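Local coordinates for importin subunit beta-1 (Saccharomyces cerevisiae, PDB 5OWU), which carries proteins into the nucleus by pairing with importin alpha, which recognises the classical nuclear localization signal of the cargo, at residues 602-606 / 618-622. Coordinates in Å, arbitrary orientation, origin at the centre of the assembly. Where two conformers were deposited one is given. Numbering follows the deposited sequence.
Sequences FFRLL and VFYAI
How the two helices of a HEAT repeat pack is well illustrated by residues 602-606 and 618-622, one turn from each helix of HEAT 14. Both segments are alpha-helical, with Leu-606 N hydrogen-bonded to Phe-602 O and Ile-622 N to Val-618 O, each at 2.8 Å. Their axes approach to 10.5 Å and run nearly antiparallel, at 158° (signed crossing -158°); the closest CA atoms, of Phe-602 and Val-618, lie 6.3 Å apart. Phe-602 (chi1 m, chi2 -25°) reaches three residues of the other helix: CB is 3.9 Å from Val-618 CG1, CZ 3.7 Å from Ala-621 CB and CD2 3.7 Å from Ile-622 CG1. Val-618, chi1 t, inserts among three residues, its CG1 also 3.7 Å from Leu-606 CD2 and its CG2 3.9 Å from Leu-605 CB. Leu-606 (mt) further places CD2 3.9 Å from Phe-619 CE1 and CD1 4.0 Å from Ile-622 CD1, the latter side chain also mt. Phe-619, chi1 off-rotamer at -93° and chi2 69°, points CA-to-CB away from 602-606, yet its ring returns to Leu-606, also meeting Phe-640 of the next repeat. Helix 563-586 packs on Phe-602 and Val-618, continuing the solenoid. Every touching side chain is apolar and buried (329 Å² between segments), so cohesion rests on van der Waals contact and the hydrophobic effect.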
ATOM      1  N   PHE A 602     -14.194  27.585 -15.714  1.00 39.90           N
ATOM      2  CA  PHE A 602     -13.007  27.131 -15.001  1.00 40.74           C
ATOM      3  C   PHE A 602     -12.315  28.301 -14.313  1.00 37.82           C
ATOM      4  O   PHE A 602     -12.020  28.245 -13.112  1.00 37.07           O
ATOM      5  CB  PHE A 602     -12.068  26.402 -15.964  1.00 35.29           C
ATOM      6  CG  PHE A 602     -12.652  25.128 -16.543  1.00 39.98           C
ATOM      7  CD1 PHE A 602     -13.643  24.423 -15.869  1.00 41.75           C
ATOM      8  CD2 PHE A 602     -12.209  24.637 -17.760  1.00 43.28           C
ATOM      9  CE1 PHE A 602     -14.179  23.263 -16.401  1.00 41.22           C
ATOM     10  CE2 PHE A 602     -12.742  23.472 -18.296  1.00 39.62           C
ATOM     11  CZ  PHE A 602     -13.727  22.784 -17.613  1.00 34.91           C
ATOM     12  N   PHE A 603     -12.100  29.395 -15.041  1.00 45.54           N
ATOM     13  CA  PHE A 603     -11.545  30.582 -14.405  1.00 50.23           C
ATOM     14  C   PHE A 603     -12.394  31.014 -13.219  1.00 45.75           C
ATOM     15  O   PHE A 603     -11.859  31.317 -12.145  1.00 47.01           O
ATOM     16  CB  PHE A 603     -11.407  31.711 -15.427  1.00 51.48           C
ATOM     17  CG  PHE A 603     -10.286  31.504 -16.401  1.00 37.85           C
ATOM     18  CD1 PHE A 603      -9.029  31.141 -15.953  1.00 44.01           C
ATOM     19  CD2 PHE A 603     -10.493  31.645 -17.763  1.00 51.20           C
ATOM     20  CE1 PHE A 603      -7.992  30.937 -16.846  1.00 52.68           C
ATOM     21  CE2 PHE A 603      -9.458  31.443 -18.658  1.00 49.68           C
ATOM     22  CZ  PHE A 603      -8.209  31.089 -18.197  1.00 44.72           C
ATOM     23  N   ARG A 604     -13.721  31.007 -13.370  1.00 42.07           N
ATOM     24  CA  ARG A 604     -14.557  31.373 -12.235  1.00 45.54           C
ATOM     25  C   ARG A 604     -14.269  30.458 -11.054  1.00 51.29           C
ATOM     26  O   ARG A 604     -14.025  30.923  -9.932  1.00 44.31           O
ATOM     27  CB  ARG A 604     -16.034  31.340 -12.633  1.00 48.02           C
ATOM     28  CG  ARG A 604     -16.447  32.545 -13.472  1.00 55.78           C
ATOM     29  CD  ARG A 604     -17.815  32.365 -14.096  1.00 52.59           C
ATOM     30  NE  ARG A 604     -18.845  32.116 -13.095  1.00 56.97           N
ATOM     31  CZ  ARG A 604     -20.081  31.720 -13.379  1.00 56.81           C
ATOM     32  NH1 ARG A 604     -20.447  31.518 -14.638  1.00 55.60           N
ATOM     33  NH2 ARG A 604     -20.953  31.512 -12.401  1.00 56.00           N
ATOM     34  N   LEU A 605     -14.209  29.147 -11.308  1.00 41.17           N
ATOM     35  CA  LEU A 605     -13.897  28.214 -10.233  1.00 37.77           C
ATOM     36  C   LEU A 605     -12.538  28.514  -9.626  1.00 39.59           C
ATOM     37  O   LEU A 605     -12.343  28.359  -8.415  1.00 40.21           O
ATOM     38  CB  LEU A 605     -13.949  26.781 -10.758  1.00 39.20           C
ATOM     39  CG  LEU A 605     -15.354  26.278 -11.081  1.00 46.02           C
ATOM     40  CD1 LEU A 605     -15.278  25.000 -11.899  1.00 48.26           C
ATOM     41  CD2 LEU A 605     -16.145  26.046  -9.802  1.00 39.69           C
ATOM     42  N   LEU A 606     -11.579  28.941 -10.452  1.00 47.20           N
ATOM     43  CA  LEU A 606     -10.248  29.240  -9.938  1.00 48.80           C
ATOM     44  C   LEU A 606     -10.232  30.526  -9.125  1.00 49.41           C
ATOM     45  O   LEU A 606      -9.392  30.677  -8.231  1.00 50.88           O
ATOM     46  CB  LEU A 606      -9.242  29.335 -11.089  1.00 43.42           C
ATOM     47  CG  LEU A 606      -8.840  28.040 -11.803  1.00 47.87           C
ATOM     48  CD1 LEU A 606      -7.856  28.338 -12.920  1.00 46.93           C
ATOM     49  CD2 LEU A 606      -8.243  27.018 -10.839  1.00 44.98           C
ATOM     50  N   VAL A 618      -9.954  21.248 -11.336  1.00 30.57           N
ATOM     51  CA  VAL A 618     -10.093  22.251 -12.386  1.00 33.05           C
ATOM     52  C   VAL A 618      -8.912  22.172 -13.338  1.00 29.09           C
ATOM     53  O   VAL A 618      -9.074  22.263 -14.557  1.00 28.82           O
ATOM     54  CB  VAL A 618     -10.229  23.660 -11.781  1.00 40.95           C
ATOM     55  CG1 VAL A 618     -10.270  24.708 -12.885  1.00 32.48           C
ATOM     56  CG2 VAL A 618     -11.478  23.756 -10.916  1.00 45.02           C
ATOM     57  N   PHE A 619      -7.708  22.016 -12.798  1.00 27.79           N
ATOM     58  CA  PHE A 619      -6.523  21.896 -13.636  1.00 27.83           C
ATOM     59  C   PHE A 619      -6.584  20.640 -14.488  1.00 31.40           C
ATOM     60  O   PHE A 619      -6.158  20.652 -15.645  1.00 30.24           O
ATOM     61  CB  PHE A 619      -5.268  21.892 -12.765  1.00 33.54           C
ATOM     62  CG  PHE A 619      -4.669  23.249 -12.575  1.00 32.07           C
ATOM     63  CD1 PHE A 619      -5.321  24.212 -11.826  1.00 42.48           C
ATOM     64  CD2 PHE A 619      -3.451  23.564 -13.152  1.00 38.94           C
ATOM     65  CE1 PHE A 619      -4.765  25.473 -11.659  1.00 39.93           C
ATOM     66  CE2 PHE A 619      -2.891  24.814 -12.983  1.00 38.59           C
ATOM     67  CZ  PHE A 619      -3.550  25.770 -12.237  1.00 35.10           C
ATOM     68  N   TYR A 620      -7.095  19.538 -13.929  1.00 37.41           N
ATOM     69  CA  TYR A 620      -7.281  18.329 -14.725  0.53 31.51           C
ATOM     70  C   TYR A 620      -8.208  18.591 -15.906  1.00 29.27           C
ATOM     71  O   TYR A 620      -7.941  18.147 -17.034  1.00 30.28           O
ATOM     72  CB  TYR A 620      -7.830  17.197 -13.848  0.53 36.90           C
ATOM     73  CG  TYR A 620      -6.775  16.447 -13.052  0.53 40.86           C
ATOM     74  CD1 TYR A 620      -5.643  15.930 -13.673  0.53 48.56           C
ATOM     75  CD2 TYR A 620      -6.912  16.253 -11.681  0.53 44.02           C
ATOM     76  CE1 TYR A 620      -4.679  15.245 -12.956  0.53 47.77           C
ATOM     77  CE2 TYR A 620      -5.949  15.568 -10.955  0.53 44.27           C
ATOM     78  CZ  TYR A 620      -4.835  15.070 -11.598  0.53 50.06           C
ATOM     79  OH  TYR A 620      -3.873  14.390 -10.887  0.53 54.03           O
ATOM     80  N   ALA A 621      -9.297  19.333 -15.678  1.00 32.36           N
ATOM     81  CA  ALA A 621     -10.226  19.592 -16.774  1.00 32.35           C
ATOM     82  C   ALA A 621      -9.639  20.577 -17.783  1.00 32.37           C
ATOM     83  O   ALA A 621      -9.860  20.446 -18.996  1.00 32.33           O
ATOM     84  CB  ALA A 621     -11.550  20.112 -16.224  1.00 32.53           C
ATOM     85  N   ILE A 622      -8.894  21.572 -17.304  1.00 32.52           N
ATOM     86  CA  ILE A 622      -8.234  22.507 -18.210  1.00 30.56           C
ATOM     87  C   ILE A 622      -7.225  21.762 -19.068  1.00 27.72           C
ATOM     88  O   ILE A 622      -7.133  21.977 -20.280  1.00 29.72           O
ATOM     89  CB  ILE A 622      -7.573  23.648 -17.416  1.00 30.32           C
ATOM     90  CG1 ILE A 622      -8.652  24.529 -16.772  1.00 34.38           C
ATOM     91  CG2 ILE A 622      -6.655  24.473 -18.319  1.00 32.84           C
ATOM     92  CD1 ILE A 622      -8.113  25.604 -15.869  1.00 30.76           C
TER